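Vaginolysin (Gardnerella vaginalis, PDB 5IMY) probably binds cholesterol in host cell membranes and acts as a secreted, pore-forming toxin of the cholesterol-dependent cytolysin family. Local coordinates at residues L79-A84 / A345-Y350; G262-V267 / V309-S314; S83-R88 / M102-S107; Q216-V221 / A337-S342; T73-N78 / V360-S365. One frame throughout, in Å; residues are numbered along the deposited sequence.

Contact 1. Residues L79-A84 / A345-Y350; sequences LSVTSA and AVPIAY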
# COMPACT_ATOMS: atom_id res chain seq x y z
N LEU A 79 8.67 33.69 -15.86
CA LEU A 79 8.45 34.34 -14.57
C LEU A 79 7.21 35.22 -14.62
O LEU A 79 6.91 35.85 -15.63
CB LEU A 79 9.66 35.18 -14.17
CG LEU A 79 10.93 34.40 -13.81
CD1 LEU A 79 11.69 33.98 -15.06
CD2 LEU A 79 11.82 35.24 -12.89
N SER A 80 6.50 35.27 -13.49
CA SER A 80 5.26 36.02 -13.41
C SER A 80 5.53 37.51 -13.26
O SER A 80 6.50 37.93 -12.62
CB SER A 80 4.41 35.54 -12.23
OG SER A 80 3.95 34.22 -12.43
N VAL A 81 4.66 38.31 -13.87
CA VAL A 81 4.67 39.76 -13.70
C VAL A 81 3.65 40.12 -12.63
O VAL A 81 2.52 39.61 -12.64
CB VAL A 81 4.35 40.48 -15.03
CG1 VAL A 81 4.22 41.98 -14.82
CG2 VAL A 81 5.43 40.17 -16.06
N THR A 82 4.05 40.99 -11.71
CA THR A 82 3.21 41.38 -10.58
C THR A 82 3.19 42.89 -10.46
O THR A 82 3.93 43.61 -11.14
CB THR A 82 3.72 40.77 -9.27
OG1 THR A 82 5.01 41.31 -8.96
CG2 THR A 82 3.82 39.26 -9.37
N SER A 83 2.30 43.38 -9.59
CA SER A 83 2.29 44.81 -9.28
C SER A 83 3.61 45.26 -8.68
O SER A 83 4.03 46.40 -8.89
CB SER A 83 1.14 45.12 -8.32
OG SER A 83 1.13 46.48 -7.95
N ALA A 84 4.28 44.37 -7.94
CA ALA A 84 5.50 44.75 -7.23
C ALA A 84 6.70 44.89 -8.16
O ALA A 84 7.57 45.74 -7.90
CB ALA A 84 5.81 43.72 -6.14
N ALA A 345 -3.43 44.11 -22.79
CA ALA A 345 -2.27 45.02 -22.60
C ALA A 345 -1.78 45.03 -21.15
O ALA A 345 -1.24 46.03 -20.68
CB ALA A 345 -2.56 46.46 -23.06
N VAL A 346 -1.97 43.91 -20.46
CA VAL A 346 -1.35 43.68 -19.16
C VAL A 346 -0.22 42.67 -19.37
O VAL A 346 -0.47 41.57 -19.87
CB VAL A 346 -2.35 43.15 -18.12
CG1 VAL A 346 -1.63 42.76 -16.83
CG2 VAL A 346 -3.40 44.18 -17.80
N PRO A 347 1.02 42.99 -19.01
CA PRO A 347 2.06 41.95 -18.97
C PRO A 347 1.76 40.95 -17.86
O PRO A 347 1.39 41.32 -16.75
CB PRO A 347 3.35 42.73 -18.71
CG PRO A 347 2.90 44.01 -18.07
CD PRO A 347 1.57 44.32 -18.67
N ILE A 348 1.93 39.67 -18.18
CA ILE A 348 1.60 38.60 -17.25
C ILE A 348 2.84 37.76 -16.94
O ILE A 348 2.94 37.17 -15.87
CB ILE A 348 0.47 37.71 -17.80
CG1 ILE A 348 0.80 37.23 -19.21
CG2 ILE A 348 -0.85 38.47 -17.78
CD1 ILE A 348 -0.19 36.22 -19.77
N ALA A 349 3.78 37.72 -17.88
CA ALA A 349 4.98 36.91 -17.69
C ALA A 349 6.14 37.54 -18.46
O ALA A 349 5.94 38.30 -19.41
CB ALA A 349 4.76 35.47 -18.16
N TYR A 350 7.35 37.21 -18.02
CA TYR A 350 8.55 37.68 -18.70
C TYR A 350 9.61 36.59 -18.64
O TYR A 350 9.64 35.76 -17.73
CB TYR A 350 9.09 38.98 -18.08
CG TYR A 350 9.65 38.85 -16.68
CD1 TYR A 350 11.02 38.82 -16.45
CD2 TYR A 350 8.80 38.79 -15.58
CE1 TYR A 350 11.53 38.71 -15.17
CE2 TYR A 350 9.30 38.68 -14.29
CZ TYR A 350 10.66 38.64 -14.09
OH TYR A 350 11.17 38.54 -12.82
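The carbonyl oxygen of Leu-79 is approached by two groups of the other strand. It accepts the backbone amide of Tyr-350, with Leu-79 O to Tyr-350 N 2.8 Å, and it takes a CA-H contact from Ala-349, whose CA lies 3.0 Å from Leu-79 O. Leu-79 N returns a bond to Tyr-350 O, which makes a hydrogen-bonded antiparallel pair. Further on, Val-81 N reaches Ile-348 O at 2.9 Å from above the carbonyl plane, although the N-H points almost straight at the oxygen (168°). With CG between the backbone N and the carbonyl carbon (chi1 68°), the ring of Tyr-350 takes Leu-79 CB over one face in a CH-pi contact, 3.8 Å from CB to the ring centroid. Ser-80 O lies in the ring plane at the edge, 3.3 Å from Tyr-350 CE2, and Val-81 CG2 also meets the edge. Asn-104 bonds both the tyrosine hydroxyl and Ser-80 O. On its other flank, strand 347-354 pairs with strand 253-261, where Ile-348 and Ala-349 form a classic beta bulge facing Ala-260, while Leu-101 of helix 99-102 touches Leu-79 and Tyr-350.

Contact 2. Residues G262-V267 / V309-S314; sequences GRSMYV and VILGGS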
# COMPACT_ATOMS: atom_id res chain seq x y z
N GLY A 262 -1.37 39.50 -21.70
CA GLY A 262 -2.67 38.86 -21.73
C GLY A 262 -3.41 38.88 -20.42
O GLY A 262 -3.59 39.95 -19.81
N ARG A 263 -3.84 37.71 -19.96
CA ARG A 263 -4.71 37.59 -18.80
C ARG A 263 -4.20 36.47 -17.91
O ARG A 263 -3.92 35.37 -18.40
CB ARG A 263 -6.15 37.32 -19.25
CG ARG A 263 -7.22 37.69 -18.24
CD ARG A 263 -8.55 37.90 -18.95
NE ARG A 263 -9.69 37.77 -18.05
CZ ARG A 263 -10.29 36.62 -17.76
NH1 ARG A 263 -9.86 35.48 -18.29
NH2 ARG A 263 -11.33 36.60 -16.93
N SER A 264 -4.08 36.75 -16.62
CA SER A 264 -3.53 35.80 -15.66
C SER A 264 -4.42 35.74 -14.43
O SER A 264 -4.94 36.77 -13.98
CB SER A 264 -2.10 36.20 -15.25
OG SER A 264 -1.67 35.46 -14.12
N MET A 265 -4.60 34.54 -13.89
CA MET A 265 -5.41 34.37 -12.69
C MET A 265 -4.98 33.11 -11.95
O MET A 265 -4.45 32.17 -12.54
CB MET A 265 -6.90 34.30 -13.01
CG MET A 265 -7.30 33.14 -13.91
SD MET A 265 -9.09 32.98 -14.05
CE MET A 265 -9.20 31.44 -14.95
N TYR A 266 -5.23 33.11 -10.64
CA TYR A 266 -5.01 31.96 -9.78
C TYR A 266 -6.35 31.39 -9.34
O TYR A 266 -7.26 32.15 -8.98
CB TYR A 266 -4.18 32.34 -8.55
CG TYR A 266 -2.69 32.37 -8.80
CD1 TYR A 266 -1.91 31.24 -8.58
CD2 TYR A 266 -2.06 33.52 -9.26
CE1 TYR A 266 -0.55 31.26 -8.80
CE2 TYR A 266 -0.70 33.54 -9.48
CZ TYR A 266 0.05 32.41 -9.25
OH TYR A 266 1.41 32.42 -9.47
N VAL A 267 -6.47 30.07 -9.37
CA VAL A 267 -7.73 29.39 -9.07
C VAL A 267 -7.48 28.34 -8.00
O VAL A 267 -6.52 27.56 -8.10
CB VAL A 267 -8.34 28.74 -10.32
CG1 VAL A 267 -9.70 28.14 -10.00
CG2 VAL A 267 -8.46 29.75 -11.45
N VAL A 309 -8.91 34.39 -8.23
CA VAL A 309 -8.51 35.79 -8.13
C VAL A 309 -7.75 36.16 -9.39
O VAL A 309 -6.81 35.46 -9.79
CB VAL A 309 -7.67 36.06 -6.87
CG1 VAL A 309 -8.32 35.41 -5.66
CG2 VAL A 309 -6.22 35.59 -7.03
N ILE A 310 -8.17 37.24 -10.03
CA ILE A 310 -7.60 37.68 -11.30
C ILE A 310 -6.71 38.89 -11.04
O ILE A 310 -7.01 39.73 -10.19
CB ILE A 310 -8.73 38.00 -12.30
CG1 ILE A 310 -9.64 36.77 -12.46
CG2 ILE A 310 -8.15 38.40 -13.65
CD1 ILE A 310 -10.94 37.04 -13.17
N LEU A 311 -5.61 38.96 -11.78
CA LEU A 311 -4.57 39.96 -11.55
C LEU A 311 -4.56 40.96 -12.70
O LEU A 311 -4.63 40.57 -13.87
CB LEU A 311 -3.19 39.31 -11.41
CG LEU A 311 -3.15 37.79 -11.21
CD1 LEU A 311 -1.78 37.25 -11.58
CD2 LEU A 311 -3.50 37.43 -9.78
N GLY A 312 -4.45 42.24 -12.37
CA GLY A 312 -4.44 43.28 -13.37
C GLY A 312 -3.62 44.50 -12.97
O GLY A 312 -2.39 44.47 -13.02
N GLY A 313 -4.30 45.57 -12.56
CA GLY A 313 -3.60 46.80 -12.23
C GLY A 313 -4.48 47.90 -11.67
O GLY A 313 -3.98 48.80 -10.99
N SER A 314 -5.79 47.86 -11.95
CA SER A 314 -6.73 48.85 -11.44
C SER A 314 -7.39 48.41 -10.14
O SER A 314 -8.55 48.75 -9.90
CB SER A 314 -7.79 49.16 -12.49
OG SER A 314 -8.46 47.98 -12.90
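Met-265 and Ile-310 lie side by side and point the same way, with Met-265 CB 3.7 Å from Ile-310 CG1. CG of Met-265 stands between the backbone N and the carbonyl carbon (chi1 61°), and the extended chain beyond it carries the thioether away from strand 309-311 toward Leu-329 and Ile-333 of helix 326-335. Ile-310 CD1 approaches the guanidinium of Arg-263 obliquely, 3.8 Å from Arg-263 NH2; Arg-263 NH1 is tied to Leu-332 O of that helix. These strands, 263-271 and 305-311, are antiparallel neighbours in the bent sheet of the cytolysin core, and the helices between them, 278-286 and 298-301, probably belong to a cluster that refolds into a membrane-spanning hairpin, as in related toxins. On the face bearing Ser-264, Tyr-266, Val-309 and Leu-311, Tyr-266 and Leu-311 meet at an angle: Leu-311 CD2 comes to the edge of the ring, 4.2 Å from Tyr-266 CD2. Leu-311 CD1 lies tightly 3.1 Å from Ser-264 OG, on a strained side chain (chi1 -13°) whose placement is less sure. Val-309 CG2 packs on Tyr-266 CB, and their backbones bond both ways, Tyr-266 N to Val-309 O 3.0 Å and Val-309 N to Tyr-266 O 2.9 Å.

Contact 3. Residues S83-R88 / M102-S107; sequences SANDDR and MDNMPS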
# COMPACT_ATOMS: atom_id res chain seq x y z
N SER A 83 2.30 43.38 -9.59
CA SER A 83 2.29 44.81 -9.28
C SER A 83 3.61 45.26 -8.68
O SER A 83 4.03 46.40 -8.89
CB SER A 83 1.14 45.12 -8.32
OG SER A 83 1.13 46.48 -7.95
N ALA A 84 4.28 44.37 -7.94
CA ALA A 84 5.50 44.75 -7.23
C ALA A 84 6.70 44.89 -8.16
O ALA A 84 7.57 45.74 -7.90
CB ALA A 84 5.81 43.72 -6.14
N ASN A 85 6.77 44.09 -9.22
CA ASN A 85 7.92 44.11 -10.11
C ASN A 85 7.63 44.72 -11.48
O ASN A 85 8.57 44.87 -12.27
CB ASN A 85 8.48 42.69 -10.29
CG ASN A 85 7.52 41.76 -11.03
OD1 ASN A 85 6.75 42.19 -11.88
ND2 ASN A 85 7.57 40.48 -10.69
N ASP A 86 6.38 45.08 -11.77
CA ASP A 86 6.06 45.66 -13.06
C ASP A 86 6.92 46.89 -13.35
O ASP A 86 7.18 47.20 -14.52
CB ASP A 86 4.58 46.04 -13.11
CG ASP A 86 4.11 46.41 -14.51
OD1 ASP A 86 4.61 45.81 -15.48
OD2 ASP A 86 3.25 47.31 -14.63
N ASP A 87 7.38 47.58 -12.30
CA ASP A 87 8.22 48.76 -12.50
C ASP A 87 9.51 48.42 -13.24
O ASP A 87 10.01 49.25 -14.02
CB ASP A 87 8.56 49.39 -11.14
CG ASP A 87 7.47 50.32 -10.64
OD1 ASP A 87 6.90 51.06 -11.47
OD2 ASP A 87 7.20 50.31 -9.43
N ARG A 88 10.06 47.23 -13.01
CA ARG A 88 11.38 46.88 -13.53
C ARG A 88 11.34 45.77 -14.57
O ARG A 88 12.39 45.24 -14.93
CB ARG A 88 12.29 46.46 -12.37
CG ARG A 88 12.35 47.48 -11.25
CD ARG A 88 11.87 46.93 -9.92
NE ARG A 88 12.86 47.15 -8.87
CZ ARG A 88 12.59 47.25 -7.58
NH1 ARG A 88 11.34 47.17 -7.14
NH2 ARG A 88 13.58 47.45 -6.72
N MET A 102 15.70 35.88 -8.25
CA MET A 102 15.16 34.62 -7.76
C MET A 102 13.92 34.85 -6.91
O MET A 102 13.04 33.98 -6.84
CB MET A 102 16.22 33.86 -6.96
CG MET A 102 17.34 33.31 -7.83
SD MET A 102 18.42 32.15 -6.97
CE MET A 102 19.36 33.25 -5.92
N ASP A 103 13.82 36.00 -6.25
CA ASP A 103 12.64 36.36 -5.48
C ASP A 103 11.57 37.06 -6.31
O ASP A 103 10.53 37.44 -5.77
CB ASP A 103 13.03 37.25 -4.29
CG ASP A 103 13.88 36.51 -3.27
OD1 ASP A 103 13.92 35.26 -3.32
OD2 ASP A 103 14.50 37.18 -2.42
N ASN A 104 11.81 37.22 -7.62
CA ASN A 104 10.87 37.88 -8.53
C ASN A 104 10.75 39.37 -8.25
O ASN A 104 9.72 39.98 -8.53
CB ASN A 104 9.49 37.22 -8.47
CG ASN A 104 8.80 37.20 -9.82
OD1 ASN A 104 9.44 37.27 -10.87
ND2 ASN A 104 7.47 37.11 -9.81
N MET A 105 11.81 39.97 -7.70
CA MET A 105 11.89 41.42 -7.49
C MET A 105 13.19 41.93 -8.08
O MET A 105 14.02 42.52 -7.38
CB MET A 105 11.78 41.76 -6.01
CG MET A 105 10.37 41.65 -5.45
SD MET A 105 9.19 42.73 -6.28
CE MET A 105 9.96 44.33 -6.06
N PRO A 106 13.41 41.73 -9.38
CA PRO A 106 14.71 42.08 -9.96
C PRO A 106 14.99 43.57 -9.87
O PRO A 106 14.08 44.40 -9.95
CB PRO A 106 14.57 41.61 -11.42
CG PRO A 106 13.11 41.67 -11.69
CD PRO A 106 12.43 41.32 -10.40
N SER A 107 16.26 43.89 -9.70
CA SER A 107 16.73 45.27 -9.70
C SER A 107 17.49 45.54 -10.99
O SER A 107 18.24 44.69 -11.47
CB SER A 107 17.63 45.55 -8.49
OG SER A 107 18.77 44.71 -8.50
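A Schellman motif ends helix 99-102 at Asn-104, and the backbone carbonyl of this residue is met by the side chain of Asn-85 from the loop 83-88. Asn-85 ND2 donates to Asn-104 O at 3.1 Å, with an N-H...O angle of 167°; the oxygen lies in the plane of the Asn-85 amide, whereas the donor is tilted out of the carbonyl plane. The two side-chain amides are turned steeply against each other, their planes 77° apart. Asn-85 OD1 accepts Thr-82 N, which would help fix the rotation of the amide, and Asn-104 uses its own side chain elsewhere, on Tyr-350 OH and Ser-80 O. Met-105 folds back on the loop: its chain bends at chi2 and chi3, setting SD 3.5 Å from Ala-84 CB and CE 3.3 Å from Ala-84 O. The same methyl, Met-105 CE, approaches Arg-88 NH1 obliquely at 3.3 Å. Arg-88 also comes obliquely to Pro-106 O, with Arg-88 NE 3.2 Å from Pro-106 O at too poor an angle for a hydrogen bond, and Pro-106 CD rests on Asn-85 CB. Positive phi at Asn-104, together with two bonds back into the last turn, is the Schellman ending of the short helix 99-102.

Contact 4. Residues Q216-V221 / A337-S342; sequences QTYYTV and ANLSTS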
# COMPACT_ATOMS: atom_id res chain seq x y z
N GLN A 216 -3.27 33.26 -19.99
CA GLN A 216 -3.79 33.41 -21.35
C GLN A 216 -2.98 34.49 -22.04
O GLN A 216 -3.08 35.68 -21.68
CB GLN A 216 -5.28 33.76 -21.32
CG GLN A 216 -6.10 32.87 -20.40
CD GLN A 216 -7.59 33.03 -20.59
OE1 GLN A 216 -8.24 33.81 -19.90
NE2 GLN A 216 -8.14 32.28 -21.54
N THR A 217 -2.16 34.09 -23.01
CA THR A 217 -1.27 35.01 -23.71
C THR A 217 -1.90 35.38 -25.05
O THR A 217 -2.14 34.51 -25.89
CB THR A 217 0.10 34.38 -23.92
OG1 THR A 217 0.68 34.05 -22.66
CG2 THR A 217 1.03 35.33 -24.67
N TYR A 218 -2.15 36.67 -25.25
CA TYR A 218 -2.62 37.16 -26.54
C TYR A 218 -1.46 37.38 -27.50
O TYR A 218 -1.54 37.01 -28.68
CB TYR A 218 -3.39 38.47 -26.36
CG TYR A 218 -4.60 38.34 -25.46
CD1 TYR A 218 -5.52 37.32 -25.63
CD2 TYR A 218 -4.81 39.26 -24.44
CE1 TYR A 218 -6.62 37.21 -24.80
CE2 TYR A 218 -5.91 39.15 -23.61
CZ TYR A 218 -6.81 38.13 -23.79
OH TYR A 218 -7.90 38.03 -22.96
N TYR A 219 -0.38 37.99 -27.02
CA TYR A 219 0.77 38.28 -27.86
C TYR A 219 2.00 38.45 -26.98
O TYR A 219 1.89 38.62 -25.76
CB TYR A 219 0.54 39.53 -28.72
CG TYR A 219 0.12 40.75 -27.92
CD1 TYR A 219 1.06 41.56 -27.31
CD2 TYR A 219 -1.22 41.09 -27.79
CE1 TYR A 219 0.68 42.68 -26.59
CE2 TYR A 219 -1.61 42.20 -27.07
CZ TYR A 219 -0.66 42.99 -26.47
OH TYR A 219 -1.04 44.10 -25.75
N THR A 220 3.16 38.42 -27.62
CA THR A 220 4.44 38.50 -26.93
C THR A 220 5.28 39.60 -27.57
O THR A 220 5.39 39.66 -28.80
CB THR A 220 5.19 37.16 -26.99
OG1 THR A 220 4.46 36.17 -26.25
CG2 THR A 220 6.59 37.28 -26.41
N VAL A 221 5.85 40.47 -26.74
CA VAL A 221 6.78 41.49 -27.19
C VAL A 221 8.19 40.96 -26.93
O VAL A 221 8.54 40.65 -25.79
CB VAL A 221 6.56 42.83 -26.47
CG1 VAL A 221 7.57 43.86 -26.93
CG2 VAL A 221 5.13 43.32 -26.70
N ALA A 337 -10.60 34.48 -23.86
CA ALA A 337 -10.05 33.67 -24.95
C ALA A 337 -9.59 34.52 -26.12
O ALA A 337 -8.72 34.08 -26.88
CB ALA A 337 -11.09 32.66 -25.43
N ASN A 338 -10.13 35.73 -26.26
CA ASN A 338 -9.82 36.59 -27.39
C ASN A 338 -9.62 38.01 -26.90
O ASN A 338 -9.98 38.36 -25.77
CB ASN A 338 -10.93 36.56 -28.45
CG ASN A 338 -11.83 35.34 -28.32
OD1 ASN A 338 -12.77 35.34 -27.53
ND2 ASN A 338 -11.54 34.31 -29.10
N LEU A 339 -9.03 38.83 -27.76
CA LEU A 339 -8.90 40.25 -27.48
C LEU A 339 -10.20 40.94 -27.86
O LEU A 339 -10.60 40.89 -29.03
CB LEU A 339 -7.73 40.87 -28.25
CG LEU A 339 -6.31 40.35 -28.05
CD1 LEU A 339 -6.17 38.94 -28.59
CD2 LEU A 339 -5.32 41.29 -28.74
N SER A 340 -10.84 41.59 -26.90
CA SER A 340 -11.90 42.54 -27.24
C SER A 340 -11.32 43.84 -27.78
O SER A 340 -11.85 44.92 -27.51
CB SER A 340 -12.79 42.78 -26.02
OG SER A 340 -12.07 42.58 -24.81
N THR A 341 -10.21 43.75 -28.53
CA THR A 341 -9.37 44.85 -28.99
C THR A 341 -9.64 46.17 -28.28
O THR A 341 -9.56 47.25 -28.88
CB THR A 341 -9.51 45.03 -30.50
OG1 THR A 341 -10.01 46.34 -30.80
CG2 THR A 341 -10.45 43.98 -31.10
N SER A 342 -9.94 46.09 -26.98
CA SER A 342 -10.19 47.25 -26.13
C SER A 342 -9.69 47.03 -24.71
O SER A 342 -9.51 48.02 -23.99
CB SER A 342 -11.69 47.57 -26.08
OG SER A 342 -12.42 46.50 -25.52
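Tyr-218 and Leu-339 carry the close part of this contact, at a classic beta bulge where Tyr-218 and Tyr-219 both face Tyr-261 and strand 208-223 turns a corner in the bent sheet of the cytolysin core. The side chain of Tyr-218 leaves the backbone toward the loop that follows helix 326-335, with CG anti to the carbonyl carbon (chi1 -59°). Leu-339 runs antiparallel to it and lays CG over one ring face, toward the rim, in a CH-pi contact, Leu-339 CG 4.1 Å from the centroid of the Tyr-218 ring. Its CD1 methyl presses closer, with Leu-339 CD1 3.4 Å from Tyr-218 CD1. The second methyl reaches the neighbouring tyrosine at the edge of the ring, Leu-339 CD2 lying 4.2 Å from Tyr-219 CE2. Packing is much looser elsewhere. The carbonyl carbon of Ala-337 sits at the edge of the Tyr-218 ring, and Gln-216 comes no nearer than 4.0 Å from its NE2 to Ala-337 N; its amide makes weak bonds instead, to Ile-333 O and Arg-263 NH1. Asn-338 is exposed and its side chain starts away from the strand, and the exposed residues 340-342 beyond Leu-339 are poorly ordered. No hydrogen bond joins the two segments: the hydroxyl of Tyr-218 is bonded to Gly-336 O, while Asn-338 O stays 3.5 Å from Tyr-218 OH.

Contact 5. Residues T73-N78 / V360-S365; sequences TNTTSN and VATLQS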
# COMPACT_ATOMS: atom_id res chain seq x y z
N THR A 73 10.77 19.84 -6.94
CA THR A 73 11.78 20.61 -7.67
C THR A 73 11.13 21.16 -8.93
O THR A 73 10.48 20.42 -9.67
CB THR A 73 12.99 19.75 -8.04
OG1 THR A 73 13.47 19.07 -6.87
CG2 THR A 73 14.11 20.62 -8.61
N ASN A 74 11.29 22.46 -9.16
CA ASN A 74 10.67 23.12 -10.30
C ASN A 74 11.70 23.96 -11.02
O ASN A 74 12.47 24.69 -10.38
CB ASN A 74 9.49 23.99 -9.85
CG ASN A 74 8.61 24.42 -11.01
OD1 ASN A 74 8.49 23.70 -12.01
ND2 ASN A 74 8.00 25.59 -10.89
N THR A 75 11.73 23.85 -12.34
CA THR A 75 12.61 24.63 -13.19
C THR A 75 11.77 25.31 -14.25
O THR A 75 11.08 24.64 -15.02
CB THR A 75 13.69 23.75 -13.84
OG1 THR A 75 14.45 23.09 -12.82
CG2 THR A 75 14.62 24.59 -14.70
N THR A 76 11.81 26.64 -14.29
CA THR A 76 11.02 27.40 -15.24
C THR A 76 11.80 28.63 -15.70
O THR A 76 12.68 29.13 -14.99
CB THR A 76 9.68 27.84 -14.62
OG1 THR A 76 8.90 28.55 -15.60
CG2 THR A 76 9.90 28.74 -13.41
N SER A 77 11.47 29.09 -16.90
CA SER A 77 12.01 30.34 -17.44
C SER A 77 10.91 31.37 -17.66
O SER A 77 11.19 32.45 -18.20
CB SER A 77 12.74 30.08 -18.75
OG SER A 77 11.82 29.81 -19.80
N ASN A 78 9.69 31.08 -17.25
CA ASN A 78 8.52 31.92 -17.51
C ASN A 78 8.10 32.54 -16.18
O ASN A 78 7.27 31.98 -15.45
CB ASN A 78 7.40 31.10 -18.15
CG ASN A 78 6.28 31.96 -18.69
OD1 ASN A 78 5.24 32.11 -18.05
ND2 ASN A 78 6.49 32.52 -19.88
N VAL A 360 18.34 31.36 -22.99
CA VAL A 360 17.27 31.53 -22.02
C VAL A 360 17.73 30.98 -20.67
O VAL A 360 18.31 29.90 -20.59
CB VAL A 360 15.99 30.83 -22.50
CG1 VAL A 360 14.88 30.95 -21.46
CG2 VAL A 360 15.53 31.41 -23.83
N ALA A 361 17.46 31.74 -19.61
CA ALA A 361 17.86 31.36 -18.26
C ALA A 361 16.67 30.75 -17.53
O ALA A 361 15.53 31.20 -17.68
CB ALA A 361 18.37 32.58 -17.49
N THR A 362 16.95 29.71 -16.74
CA THR A 362 15.93 29.00 -15.98
C THR A 362 16.21 29.15 -14.49
O THR A 362 17.36 29.21 -14.06
CB THR A 362 15.89 27.52 -16.36
OG1 THR A 362 17.16 26.91 -16.09
CG2 THR A 362 15.54 27.34 -17.83
N LEU A 363 15.13 29.19 -13.71
CA LEU A 363 15.21 29.29 -12.26
C LEU A 363 14.80 27.95 -11.66
O LEU A 363 13.69 27.46 -11.92
CB LEU A 363 14.31 30.41 -11.73
CG LEU A 363 14.92 31.81 -11.78
CD1 LEU A 363 15.02 32.31 -13.21
CD2 LEU A 363 14.11 32.78 -10.92
N GLN A 364 15.68 27.37 -10.86
CA GLN A 364 15.42 26.11 -10.17
C GLN A 364 14.99 26.41 -8.74
O GLN A 364 15.71 27.10 -8.01
CB GLN A 364 16.66 25.21 -10.19
CG GLN A 364 16.56 23.99 -9.28
CD GLN A 364 17.73 23.04 -9.45
OE1 GLN A 364 17.94 22.48 -10.53
NE2 GLN A 364 18.50 22.86 -8.39
N SER A 365 13.83 25.90 -8.35
CA SER A 365 13.33 26.04 -7.00
C SER A 365 12.95 24.67 -6.48
O SER A 365 12.27 23.90 -7.18
CB SER A 365 12.12 26.98 -6.94
OG SER A 365 12.48 28.29 -7.34
O HOH W 1 13.73 33.54 -17.38
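The flat groups that meet between Asn-74 and Ser-365 are backbone peptides, joined N-H to C=O, and no aromatic ring takes part. The carboxamides stay aside: of its side chain, Asn-74 brings only CB near Ser-365 O, and Gln-364 packs on its neighbours through CB and CG. The two segments are antiparallel partners, strand 73-76 against 363-365 at 166°, in a mixed sheet, consistent with the elongated domain that in cholesterol-dependent cytolysins connects the core to the C-terminal beta sandwich. Asn-74 and Ser-365 form a hydrogen-bonded pair with short bonds, Asn-74 N to Ser-365 O 2.6 Å and Ser-365 N to Asn-74 O 2.7 Å. Thr-76 and Leu-363 repeat the pattern, Leu-363 N to Thr-76 O being almost straight at 2.8 Å (177°). Between them lies the non-hydrogen-bonded pair Thr-75 and Gln-364. CG2 of Thr-75 is anti to the backbone N (chi1 of OG1 -58°), and this methyl packs on Thr-362, with Thr-75 CG2 3.6 Å from Thr-362 CB. Gln-364 also packs on Glu-417 of a second copy of this protein. Regular pairing stops after Thr-76, whose OG1 accepts Asn-78 N in an ST turn, but Ser-77 still lies against 360-362, and Ser-77 CB meets Val-360 CG1 at 3.6 Å. One water links the backbones here, donating to Ser-77 O at 2.9 Å and to Ala-361 O at 3.0 Å.

In the fold
From the N terminus, the first contact segment met is 73-78, on strand 62-76; it opens contact 5, the widest loop, which returns only at 360-365 and encloses all the others. Contact 1 starts at 79-84 and closes at 345-350, just inside it. Contact 3 shares Ser-83 and Ala-84 with contact 1 and closes early, at 102-107, before contacts 4 and 2 begin; Asn-104 links it back to Tyr-350. Contact 4 runs from 216-221 to 337-342 and holds contact 2, 262-267 with 309-314, within its span. No two loops cross. Contacts 1, 2 and 4 meet in one bent antiparallel sheet, where Arg-263 bonds Gln-216 and Gly-262 bonds Val-346; contact 5 belongs to a separate, mixed sheet.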